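Local coordinates for pterin-4-alpha-carbinolamine dehydratase MoaB2 (Mycobacterium marinum, PDB 3RFQ), which probably takes part in molybdenum cofactor biosynthesis as a pterin-binding member of the MogA/MoaB family, at residues C[135-140]-C[160-165]; C[90-95]-C[152-157]. One frame throughout, in Å; residues are numbered along the deposited sequence.

In the fold
From the N terminus, strand 31-38, helix 51-60, strand 63-71 and helix 75-87 come before residues 90-95, the first half of contact 2. The chain then passes through helices 107-114 and 120-132 to residues 135-140, which open contact 1. Two antiparallel strands follow, and the second brings residues 152-157 back beside 90-95, closing contact 2 in the middle of the sheet. A short turn later, helix 160-180 begins and closes contact 1. The two contacts therefore cross along the chain. They meet at Ala157, whose CB packs against Asp137 and Ala162, joining the exit of strand 151-156 to the helices of contact 1.

Contact 1. Residues C[135-140]-C[160-165]; sequences IIDAGL and RYAVRD. With NA (sodium ion), chain F.
Ile135 turns its CG2 anti to the backbone N and CG1 anti to the carbonyl carbon (chi1 -53°), which lays both branches against the first turn and a half of helix 160-180. The extended chi2 of 163° then carries CD1 toward Asp165, where it stops 3.5 Å from Asp165 CB. Ile135 CG2 sits over the backbone instead, 3.6 Å from Ala162 N, and Ile135 CG1 meets Tyr161 CB at 4.0 Å. The Ile135 and Tyr161 side chains cross at about a right angle, and the tyrosine ring leads off from the contact.

Further on, two alanines let the backbones come close: Ala138 CB lies 3.9 Å from Ala162 CB, and the two CA atoms are 5.1 Å apart. Asp137 spreads its carboxylate beside the same methyl, with OD1 and OD2 each 3.8 Å from Ala162 CB. Its OD2 accepts a hydrogen bond from Ser159 N, just before the helix, where the helix end would probably favour a negative charge. Ser159 OG is itself hydrogen-bonded to Ala162 N.

Asp165 has a second job. Its CG lies anti to the backbone N (chi1 -171°), and from there OD1 binds the sodium ion, 2.9 Å away. Four waters, Ser129 OG, and the Asp165 OD1 and Ser129 OG of a second subunit also bind the metal, so Ile135 packs on a residue of an intersubunit ion site.

The contact thus joins the short helix 136-139, with Ile135 at its N-cap position, to the start of helix 160-180. Ala157, just after strand 151-156, packs on both Asp137 and Ala162, and Val163, pointing away from segment 135-140, packs on Leu53 and Val54 of helix 51-60.

Contact 2. Residues C[90-95]-C[152-157]; sequences VDLVVS and LVVNLA
Leu92 to Ser95 and Leu152 to Asn155 pair in register as parallel neighbours inside the mixed sheet of this alpha/beta fold, deep in the middle of the subunit. The axes of strands 92-95 and 152-156 approach to 4.6 Å, 13° from parallel. Five backbone hydrogen bonds join them: Asp91 O, Val93 N and O, and Ser95 N and O face Leu152, Val154 and Leu156. Leu92 and Val94 turn their backbone polar groups the other way, to strand 31-38. Val93 O takes the N-H of Val154 at 2.8 Å.

Helices cover both faces. On the side of helix 160-180, Leu92 and Leu152 lie next to each other, pointing the same way, with Leu92 CD1 3.9 Å from Leu152 CD2. Val94 CG1 touches Leu156 CD1 at 3.7 Å, and Leu152 and Val154 reach that helix. On the other face Val93 and Val153 pack under Leu82 of helix 75-87.

Ser95 and Asn155 bring polar groups to this second face, beside helix 107-114. Asn155 OD1 is hydrogen-bonded to Leu144 N, and ND2 to Thr111 OG1 as well as to Ser95 OG. Chi1 of 67° sets Ser95 OG between the backbone N and carbonyl carbon. There Ser95 OG accepts from Asn155 ND2 at 2.9 Å and donates to a water at 2.8 Å, which in turn donates to Leu156 O.

Contact 1. Residues C[135-140]-C[160-165]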
loop_
_atom_site.group_PDB
_atom_site.type_symbol
_atom_site.label_atom_id
_atom_site.label_comp_id
_atom_site.label_asym_id
_atom_site.label_seq_id
_atom_site.Cartn_x
_atom_site.Cartn_y
_atom_site.Cartn_z
ATOM N N ILE C 135 9.886 8.101 -5.866
ATOM C CA ILE C 135 9.950 8.714 -7.176
ATOM C C ILE C 135 8.855 9.782 -7.198
ATOM O O ILE C 135 7.681 9.482 -7.412
ATOM C CB ILE C 135 9.727 7.633 -8.280
ATOM C CG1 ILE C 135 10.712 6.467 -8.069
ATOM C CG2 ILE C 135 9.879 8.249 -9.694
ATOM C CD1 ILE C 135 10.322 5.199 -8.829
ATOM N N ILE C 136 9.236 11.017 -6.886
ATOM C CA ILE C 136 8.243 12.042 -6.575
ATOM C C ILE C 136 7.522 12.527 -7.830
ATOM O O ILE C 136 6.337 12.779 -7.756
ATOM C CB ILE C 136 8.796 13.224 -5.753
ATOM C CG1 ILE C 136 9.626 12.741 -4.563
ATOM C CG2 ILE C 136 7.643 14.087 -5.140
ATOM C CD1 ILE C 136 8.858 11.819 -3.554
ATOM N N ASP C 137 8.217 12.632 -8.967
ATOM C CA ASP C 137 7.539 13.013 -10.216
ATOM C C ASP C 137 6.501 11.954 -10.635
ATOM O O ASP C 137 5.446 12.299 -11.154
ATOM C CB ASP C 137 8.515 13.425 -11.350
ATOM C CG ASP C 137 9.348 12.263 -11.888
ATOM O OD1 ASP C 137 9.648 11.324 -11.129
ATOM O OD2 ASP C 137 9.742 12.302 -13.076
ATOM N N ALA C 138 6.781 10.686 -10.357
ATOM C CA ALA C 138 5.789 9.623 -10.553
ATOM C C ALA C 138 4.678 9.684 -9.507
ATOM O O ALA C 138 3.499 9.660 -9.851
ATOM C CB ALA C 138 6.451 8.214 -10.575
ATOM N N GLY C 139 5.017 9.775 -8.223
ATOM C CA GLY C 139 3.964 9.888 -7.187
ATOM C C GLY C 139 2.984 11.044 -7.359
ATOM O O GLY C 139 1.811 10.954 -6.945
ATOM N N LEU C 140 3.456 12.148 -7.949
ATOM C CA LEU C 140 2.594 13.315 -8.142
ATOM C C LEU C 140 2.124 13.523 -9.594
ATOM O O LEU C 140 1.475 14.523 -9.879
ATOM C CB LEU C 140 3.298 14.592 -7.633
ATOM C CG LEU C 140 3.602 14.570 -6.139
ATOM C CD1 LEU C 140 4.384 15.797 -5.651
ATOM C CD2 LEU C 140 2.313 14.460 -5.391
ATOM N N ARG C 160 13.920 9.106 -15.562
ATOM C CA ARG C 160 14.222 7.689 -15.819
ATOM C C ARG C 160 13.569 6.719 -14.804
ATOM O O ARG C 160 13.102 5.648 -15.183
ATOM C CB ARG C 160 15.736 7.461 -15.795
ATOM C CG ARG C 160 16.189 6.224 -16.609
ATOM C CD ARG C 160 17.509 6.570 -17.325
ATOM N NE ARG C 160 18.070 5.451 -18.079
ATOM C CZ ARG C 160 17.880 5.297 -19.378
ATOM N NH1 ARG C 160 17.183 6.215 -20.043
ATOM N NH2 ARG C 160 18.389 4.249 -20.015
ATOM N N TYR C 161 13.565 7.091 -13.519
ATOM C CA TYR C 161 12.971 6.235 -12.504
ATOM C C TYR C 161 11.471 6.148 -12.708
ATOM O O TYR C 161 10.911 5.066 -12.567
ATOM C CB TYR C 161 13.290 6.706 -11.083
ATOM C CG TYR C 161 14.719 6.472 -10.599
ATOM C CD1 TYR C 161 15.645 5.748 -11.355
ATOM C CD2 TYR C 161 15.113 6.928 -9.344
ATOM C CE1 TYR C 161 16.954 5.517 -10.872
ATOM C CE2 TYR C 161 16.398 6.702 -8.845
ATOM C CZ TYR C 161 17.318 6.007 -9.613
ATOM O OH TYR C 161 18.592 5.829 -9.105
ATOM N N ALA C 162 10.819 7.261 -13.068
ATOM C CA ALA C 162 9.347 7.223 -13.374
ATOM C C ALA C 162 9.031 6.282 -14.526
ATOM O O ALA C 162 8.080 5.511 -14.477
ATOM C CB ALA C 162 8.772 8.630 -13.666
ATOM N N VAL C 163 9.823 6.363 -15.582
ATOM C CA VAL C 163 9.611 5.509 -16.731
ATOM C C VAL C 163 9.764 4.042 -16.320
ATOM O O VAL C 163 8.908 3.202 -16.624
ATOM C CB VAL C 163 10.630 5.828 -17.866
ATOM C CG1 VAL C 163 10.582 4.728 -18.926
ATOM C CG2 VAL C 163 10.333 7.196 -18.463
ATOM N N ARG C 164 10.832 3.732 -15.607
ATOM C CA ARG C 164 11.040 2.337 -15.264
ATOM C C ARG C 164 9.903 1.823 -14.348
ATOM O O ARG C 164 9.312 0.743 -14.586
ATOM C CB ARG C 164 12.388 2.170 -14.564
ATOM C CG ARG C 164 13.583 2.346 -15.462
ATOM C CD ARG C 164 14.847 1.962 -14.707
ATOM N NE ARG C 164 16.054 2.149 -15.511
ATOM C CZ ARG C 164 16.458 1.350 -16.499
ATOM N NH1 ARG C 164 15.734 0.288 -16.864
ATOM N NH2 ARG C 164 17.586 1.625 -17.136
ATOM N N ASP C 165 9.630 2.578 -13.285
ATOM C CA ASP C 165 8.651 2.139 -12.301
ATOM C C ASP C 165 7.224 2.127 -12.880
ATOM O O ASP C 165 6.468 1.186 -12.616
ATOM C CB ASP C 165 8.746 2.957 -11.016
ATOM C CG ASP C 165 7.902 2.380 -9.900
ATOM O OD1 ASP C 165 8.234 1.287 -9.383
ATOM O OD2 ASP C 165 6.900 3.022 -9.518
HETATM NA NA NA F . 6.903 -0.579 -7.654
HETATM O O HOH W 1 6.108 -0.819 -9.919
HETATM O O HOH W 2 4.501 -1.978 -7.365
HETATM O O HOH W 3 9.179 -0.587 -7.195
HETATM O O HOH W 4 6.931 0.926 -5.432
#

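Contact 2. Residues C[90-95]-C[152-157]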
loop_
_atom_site.group_PDB
_atom_site.type_symbol
_atom_site.label_atom_id
_atom_site.label_comp_id
_atom_site.label_asym_id
_atom_site.label_seq_id
_atom_site.Cartn_x
_atom_site.Cartn_y
_atom_site.Cartn_z
ATOM N N VAL C 90 -3.065 1.535 -33.302
ATOM C CA VAL C 90 -2.067 1.147 -32.307
ATOM C C VAL C 90 -2.820 0.677 -31.040
ATOM O O VAL C 90 -3.847 1.285 -30.688
ATOM C CB VAL C 90 -1.191 2.382 -31.962
ATOM C CG1 VAL C 90 -0.259 2.111 -30.809
ATOM C CG2 VAL C 90 -0.404 2.872 -33.219
ATOM N N ASP C 91 -2.346 -0.379 -30.372
ATOM C CA ASP C 91 -3.060 -0.869 -29.177
ATOM C C ASP C 91 -2.734 -0.091 -27.896
ATOM O O ASP C 91 -3.615 0.107 -27.054
ATOM C CB ASP C 91 -2.835 -2.371 -28.939
ATOM C CG ASP C 91 -3.244 -3.209 -30.126
ATOM O OD1 ASP C 91 -4.471 -3.331 -30.424
ATOM O OD2 ASP C 91 -2.318 -3.738 -30.763
ATOM N N LEU C 92 -1.467 0.325 -27.771
ATOM C CA LEU C 92 -0.940 0.989 -26.574
ATOM C C LEU C 92 -0.066 2.175 -26.936
ATOM O O LEU C 92 0.942 2.020 -27.634
ATOM C CB LEU C 92 -0.125 0.011 -25.720
ATOM C CG LEU C 92 0.593 0.614 -24.487
ATOM C CD1 LEU C 92 -0.376 1.387 -23.564
ATOM C CD2 LEU C 92 1.354 -0.427 -23.687
ATOM N N VAL C 93 -0.455 3.357 -26.481
ATOM C CA VAL C 93 0.427 4.515 -26.534
ATOM C C VAL C 93 0.944 4.843 -25.120
ATOM O O VAL C 93 0.155 5.052 -24.208
ATOM C CB VAL C 93 -0.263 5.757 -27.155
ATOM C CG1 VAL C 93 0.726 6.983 -27.202
ATOM C CG2 VAL C 93 -0.773 5.442 -28.552
ATOM N N VAL C 94 2.265 4.895 -24.961
ATOM C CA VAL C 94 2.867 5.365 -23.723
ATOM C C VAL C 94 3.536 6.690 -24.086
ATOM O O VAL C 94 4.390 6.712 -24.968
ATOM C CB VAL C 94 3.910 4.335 -23.193
ATOM C CG1 VAL C 94 4.603 4.835 -21.953
ATOM C CG2 VAL C 94 3.251 2.980 -22.907
ATOM N N SER C 95 3.116 7.800 -23.463
ATOM C CA SER C 95 3.827 9.085 -23.597
ATOM C C SER C 95 4.753 9.268 -22.386
ATOM O O SER C 95 4.497 8.717 -21.327
ATOM C CB SER C 95 2.840 10.262 -23.699
ATOM O OG SER C 95 2.113 10.458 -22.486
ATOM N N LEU C 152 -5.387 2.040 -25.952
ATOM C CA LEU C 152 -5.037 2.397 -24.571
ATOM C C LEU C 152 -3.892 3.428 -24.574
ATOM O O LEU C 152 -2.871 3.203 -25.209
ATOM C CB LEU C 152 -4.671 1.133 -23.750
ATOM C CG LEU C 152 -4.087 1.344 -22.333
ATOM C CD1 LEU C 152 -5.063 2.039 -21.330
ATOM C CD2 LEU C 152 -3.554 0.017 -21.749
ATOM N N VAL C 153 -4.075 4.554 -23.885
ATOM C CA VAL C 153 -3.064 5.625 -23.808
ATOM C C VAL C 153 -2.730 5.852 -22.338
ATOM O O VAL C 153 -3.625 6.028 -21.522
ATOM C CB VAL C 153 -3.631 6.962 -24.343
ATOM C CG1 VAL C 153 -2.609 8.129 -24.223
ATOM C CG2 VAL C 153 -4.165 6.799 -25.787
ATOM N N VAL C 154 -1.448 5.847 -22.016
ATOM C CA VAL C 154 -0.972 6.036 -20.638
ATOM C C VAL C 154 0.091 7.126 -20.628
ATOM O O VAL C 154 1.015 7.068 -21.425
ATOM C CB VAL C 154 -0.413 4.688 -20.069
ATOM C CG1 VAL C 154 0.134 4.872 -18.623
ATOM C CG2 VAL C 154 -1.539 3.605 -20.101
ATOM N N ASN C 155 -0.064 8.156 -19.797
ATOM C CA ASN C 155 0.948 9.211 -19.696
ATOM C C ASN C 155 1.851 8.878 -18.532
ATOM O O ASN C 155 1.378 8.728 -17.399
ATOM C CB ASN C 155 0.352 10.592 -19.379
ATOM C CG ASN C 155 -0.769 11.053 -20.332
ATOM O OD1 ASN C 155 -1.729 11.639 -19.851
ATOM N ND2 ASN C 155 -0.625 10.864 -21.661
ATOM N N LEU C 156 3.151 8.769 -18.773
ATOM C CA LEU C 156 4.114 8.671 -17.655
ATOM C C LEU C 156 4.928 9.961 -17.455
ATOM O O LEU C 156 5.176 10.710 -18.417
ATOM C CB LEU C 156 5.071 7.499 -17.891
ATOM C CG LEU C 156 4.474 6.113 -18.141
ATOM C CD1 LEU C 156 5.617 5.097 -18.394
ATOM C CD2 LEU C 156 3.607 5.687 -16.970
ATOM N N ALA C 157 5.357 10.206 -16.218
ATOM C CA ALA C 157 6.300 11.283 -15.941
ATOM C C ALA C 157 7.641 11.065 -16.653
ATOM O O ALA C 157 7.951 9.946 -17.105
ATOM C CB ALA C 157 6.512 11.467 -14.420
HETATM O O HOH W 5 3.584 11.639 -20.462
#